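Local structure of Exo beta-1,2-glucooligosaccharide sophorohydrolase (non-reducing end) (5Z06) at residues R92-M97 against T171-D176. The protein hydrolyses linear beta-1,2-glucan and beta-1,2-glucooligosaccharides from the non-reducing end, releasing sophorose as an exo-type glycoside hydrolase. Sequence-based numbering, arbitrary orientation.
Sequences RLRESM and TIYLDD. With CA (calcium ion), chain C.
Arg92 and Tyr173 form an antiparallel hydrogen-bonded pair where strand 86-93 ends beside strand 169-180. Tyr173 N meets Arg92 O at 2.7 Å, and Arg92 N meets Tyr173 O at 2.9 Å. Past the strand end, Arg94 N reaches Thr171 O at 3.0 Å and a water bridges that oxygen to Glu95 N, so the loop after Leu93 stays tied to strand 169-180. On one face both arginine chains come obliquely to the CD2-to-OH side of the Tyr173 ring: CD2 is 3.8 Å from Arg92 CD, and OH 3.6 Å from Arg94 CD, at the edge of that guanidinium. With CG anti to the backbone N (chi1 -165°) and the chain extended beyond it, Arg94 CD also reaches Thr171 CB; NH1 is salt-bridged to Glu95 OE2. An alanine at Tyr173 would probably leave both arginine chains without this ring and freer to turn. On the other face, Leu93 CG packs against Ile172 CG2 at 3.8 Å, with Met97 SD beside the same methyl. Farther along, Asp175 OD1 (2.5 Å) and OD2 bind calcium alongside Glu12, Asn13, Thr49 and Asn52. This is an antiparallel beta-sheet in which strand 169-180, paired also with strand 53-59, carries a calcium ligand.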
ATOM      1  N   ARG A  92       1.022  16.647  27.040  1.00 36.83           N
ATOM      2  CA  ARG A  92       1.762  16.335  28.237  1.00 37.84           C
ATOM      3  C   ARG A  92       2.873  17.359  28.374  1.00 38.90           C
ATOM      4  O   ARG A  92       3.574  17.662  27.411  1.00 38.24           O
ATOM      5  CB  ARG A  92       2.333  14.937  28.143  1.00 39.28           C
ATOM      6  CG  ARG A  92       3.127  14.485  29.352  1.00 41.70           C
ATOM      7  CD  ARG A  92       4.014  13.330  28.959  1.00 43.99           C
ATOM      8  NE  ARG A  92       4.789  12.798  30.066  1.00 43.26           N
ATOM      9  CZ  ARG A  92       4.442  11.765  30.825  1.00 43.88           C
ATOM     10  NH1 ARG A  92       3.288  11.130  30.643  1.00 45.76           N
ATOM     11  NH2 ARG A  92       5.269  11.371  31.782  1.00 43.24           N
ATOM     12  N   LEU A  93       3.011  17.900  29.576  1.00 38.04           N
ATOM     13  CA  LEU A  93       4.021  18.897  29.850  1.00 38.19           C
ATOM     14  C   LEU A  93       5.137  18.188  30.580  1.00 38.63           C
ATOM     15  O   LEU A  93       4.894  17.423  31.513  1.00 38.31           O
ATOM     16  CB  LEU A  93       3.437  20.005  30.692  1.00 39.83           C
ATOM     17  CG  LEU A  93       2.642  21.059  29.940  1.00 41.15           C
ATOM     18  CD1 LEU A  93       1.535  20.495  29.058  1.00 40.84           C
ATOM     19  CD2 LEU A  93       2.059  21.982  30.989  1.00 42.19           C
ATOM     20  N   ARG A  94       6.365  18.392  30.127  1.00 38.98           N
ATOM     21  CA  ARG A  94       7.491  17.784  30.804  1.00 41.27           C
ATOM     22  C   ARG A  94       7.696  18.416  32.183  1.00 41.66           C
ATOM     23  O   ARG A  94       7.957  17.696  33.139  1.00 38.85           O
ATOM     24  CB  ARG A  94       8.751  17.910  29.974  1.00 42.03           C
ATOM     25  CG  ARG A  94       9.862  17.003  30.435  1.00 43.43           C
ATOM     26  CD  ARG A  94      11.012  17.072  29.457  1.00 47.64           C
ATOM     27  NE  ARG A  94      12.103  16.205  29.881  1.00 48.94           N
ATOM     28  CZ  ARG A  94      13.086  16.556  30.707  1.00 53.62           C
ATOM     29  NH1 ARG A  94      13.158  17.784  31.246  1.00 54.55           N
ATOM     30  NH2 ARG A  94      14.013  15.657  31.011  1.00 55.77           N
ATOM     31  N   GLU A  95       7.587  19.745  32.256  1.00 43.54           N
ATOM     32  CA  GLU A  95       7.737  20.517  33.505  1.00 46.55           C
ATOM     33  C   GLU A  95       6.501  21.359  33.762  1.00 46.83           C
ATOM     34  O   GLU A  95       5.730  21.652  32.840  1.00 44.51           O
ATOM     35  CB  GLU A  95       8.923  21.493  33.440  1.00 47.94           C
ATOM     36  CG  GLU A  95      10.218  20.964  32.845  1.00 53.82           C
ATOM     37  CD  GLU A  95      10.920  19.916  33.688  1.00 57.91           C
ATOM     38  OE1 GLU A  95      10.422  19.541  34.782  1.00 57.48           O
ATOM     39  OE2 GLU A  95      11.986  19.449  33.228  1.00 59.96           O
ATOM     40  N   SER A  96       6.325  21.755  35.025  1.00 48.47           N
ATOM     41  CA  SER A  96       5.386  22.814  35.371  1.00 45.30           C
ATOM     42  C   SER A  96       5.806  24.050  34.646  1.00 41.07           C
ATOM     43  O   SER A  96       6.990  24.281  34.425  1.00 40.89           O
ATOM     44  CB  SER A  96       5.375  23.095  36.863  1.00 49.30           C
ATOM     45  OG  SER A  96       4.775  22.015  37.534  1.00 54.95           O
ATOM     46  N   MET A  97       4.826  24.831  34.240  1.00 40.73           N
ATOM     47  CA  MET A  97       5.096  26.025  33.466  1.00 42.72           C
ATOM     48  C   MET A  97       3.933  26.962  33.567  1.00 41.42           C
ATOM     49  O   MET A  97       2.807  26.553  33.820  1.00 41.64           O
ATOM     50  CB  MET A  97       5.313  25.686  31.986  1.00 44.85           C
ATOM     51  CG  MET A  97       4.140  24.965  31.324  1.00 45.50           C
ATOM     52  SD  MET A  97       4.427  24.479  29.620  1.00 45.85           S
ATOM     53  CE  MET A  97       4.620  26.063  28.818  1.00 46.08           C
ATOM     54  N   THR A 171       9.285  21.731  27.036  1.00 37.16           N
ATOM     55  CA  THR A 171       9.073  20.559  26.242  1.00 36.67           C
ATOM     56  C   THR A 171       7.668  20.140  26.578  1.00 38.16           C
ATOM     57  O   THR A 171       7.363  19.850  27.745  1.00 38.36           O
ATOM     58  CB  THR A 171      10.033  19.434  26.610  1.00 33.56           C
ATOM     59  OG1 THR A 171      11.326  19.755  26.120  1.00 32.93           O
ATOM     60  CG2 THR A 171       9.595  18.117  25.995  1.00 34.77           C
ATOM     61  N   ILE A 172       6.818  20.115  25.559  1.00 36.18           N
ATOM     62  CA  ILE A 172       5.541  19.431  25.685  1.00 37.19           C
ATOM     63  C   ILE A 172       5.491  18.313  24.645  1.00 35.76           C
ATOM     64  O   ILE A 172       6.158  18.373  23.608  1.00 38.32           O
ATOM     65  CB  ILE A 172       4.337  20.404  25.603  1.00 38.13           C
ATOM     66  CG1 ILE A 172       4.174  20.976  24.200  1.00 38.13           C
ATOM     67  CG2 ILE A 172       4.514  21.514  26.650  1.00 41.47           C
ATOM     68  CD1 ILE A 172       3.018  21.935  24.040  1.00 40.57           C
ATOM     69  N   TYR A 173       4.713  17.292  24.950  1.00 32.58           N
ATOM     70  CA  TYR A 173       4.474  16.224  24.038  1.00 33.66           C
ATOM     71  C   TYR A 173       3.038  16.285  23.559  1.00 33.91           C
ATOM     72  O   TYR A 173       2.129  16.553  24.333  1.00 34.95           O
ATOM     73  CB  TYR A 173       4.762  14.902  24.703  1.00 32.82           C
ATOM     74  CG  TYR A 173       6.137  14.850  25.282  1.00 34.45           C
ATOM     75  CD1 TYR A 173       7.223  14.473  24.506  1.00 35.07           C
ATOM     76  CD2 TYR A 173       6.367  15.198  26.610  1.00 33.00           C
ATOM     77  CE1 TYR A 173       8.500  14.417  25.044  1.00 36.26           C
ATOM     78  CE2 TYR A 173       7.641  15.144  27.152  1.00 34.25           C
ATOM     79  CZ  TYR A 173       8.696  14.751  26.368  1.00 33.04           C
ATOM     80  OH  TYR A 173       9.954  14.711  26.889  1.00 33.59           O
ATOM     81  N   LEU A 174       2.861  16.049  22.263  1.00 35.67           N
ATOM     82  CA  LEU A 174       1.559  16.055  21.621  1.00 35.32           C
ATOM     83  C   LEU A 174       1.364  14.686  21.013  1.00 35.07           C
ATOM     84  O   LEU A 174       2.237  14.175  20.309  1.00 37.04           O
ATOM     85  CB  LEU A 174       1.500  17.110  20.538  1.00 36.58           C
ATOM     86  CG  LEU A 174       2.005  18.486  20.966  1.00 37.43           C
ATOM     87  CD1 LEU A 174       1.978  19.390  19.745  1.00 38.62           C
ATOM     88  CD2 LEU A 174       1.162  19.074  22.090  1.00 38.52           C
ATOM     89  N   ASP A 175       0.227  14.092  21.323  1.00 31.05           N
ATOM     90  CA  ASP A 175      -0.163  12.829  20.785  1.00 31.25           C
ATOM     91  C   ASP A 175      -1.655  12.868  20.417  1.00 32.09           C
ATOM     92  O   ASP A 175      -2.412  13.721  20.891  1.00 30.21           O
ATOM     93  CB  ASP A 175       0.118  11.738  21.824  1.00 28.95           C
ATOM     94  CG  ASP A 175       0.339  10.392  21.204  1.00 28.37           C
ATOM     95  OD1 ASP A 175       0.333  10.286  19.967  1.00 28.79           O
ATOM     96  OD2 ASP A 175       0.524   9.410  21.942  1.00 28.03           O
ATOM     97  N   ASP A 176      -2.054  11.946  19.557  1.00 31.67           N
ATOM     98  CA  ASP A 176      -3.453  11.726  19.215  1.00 34.75           C
ATOM     99  C   ASP A 176      -4.189  12.986  18.806  1.00 33.62           C
ATOM    100  O   ASP A 176      -5.273  13.294  19.306  1.00 37.31           O
ATOM    101  CB  ASP A 176      -4.109  10.993  20.346  1.00 37.73           C
ATOM    102  CG  ASP A 176      -3.348   9.762  20.692  1.00 39.27           C
ATOM    103  OD1 ASP A 176      -3.041   8.994  19.757  1.00 43.68           O
ATOM    104  OD2 ASP A 176      -3.002   9.588  21.866  1.00 45.13           O
TER
HETATM  105 CA    CA C 801       0.889   7.893  19.869  1.00 31.11          CA
HETATM  106  O   HOH W   1       6.826  21.799  30.032  1.00 33.63           O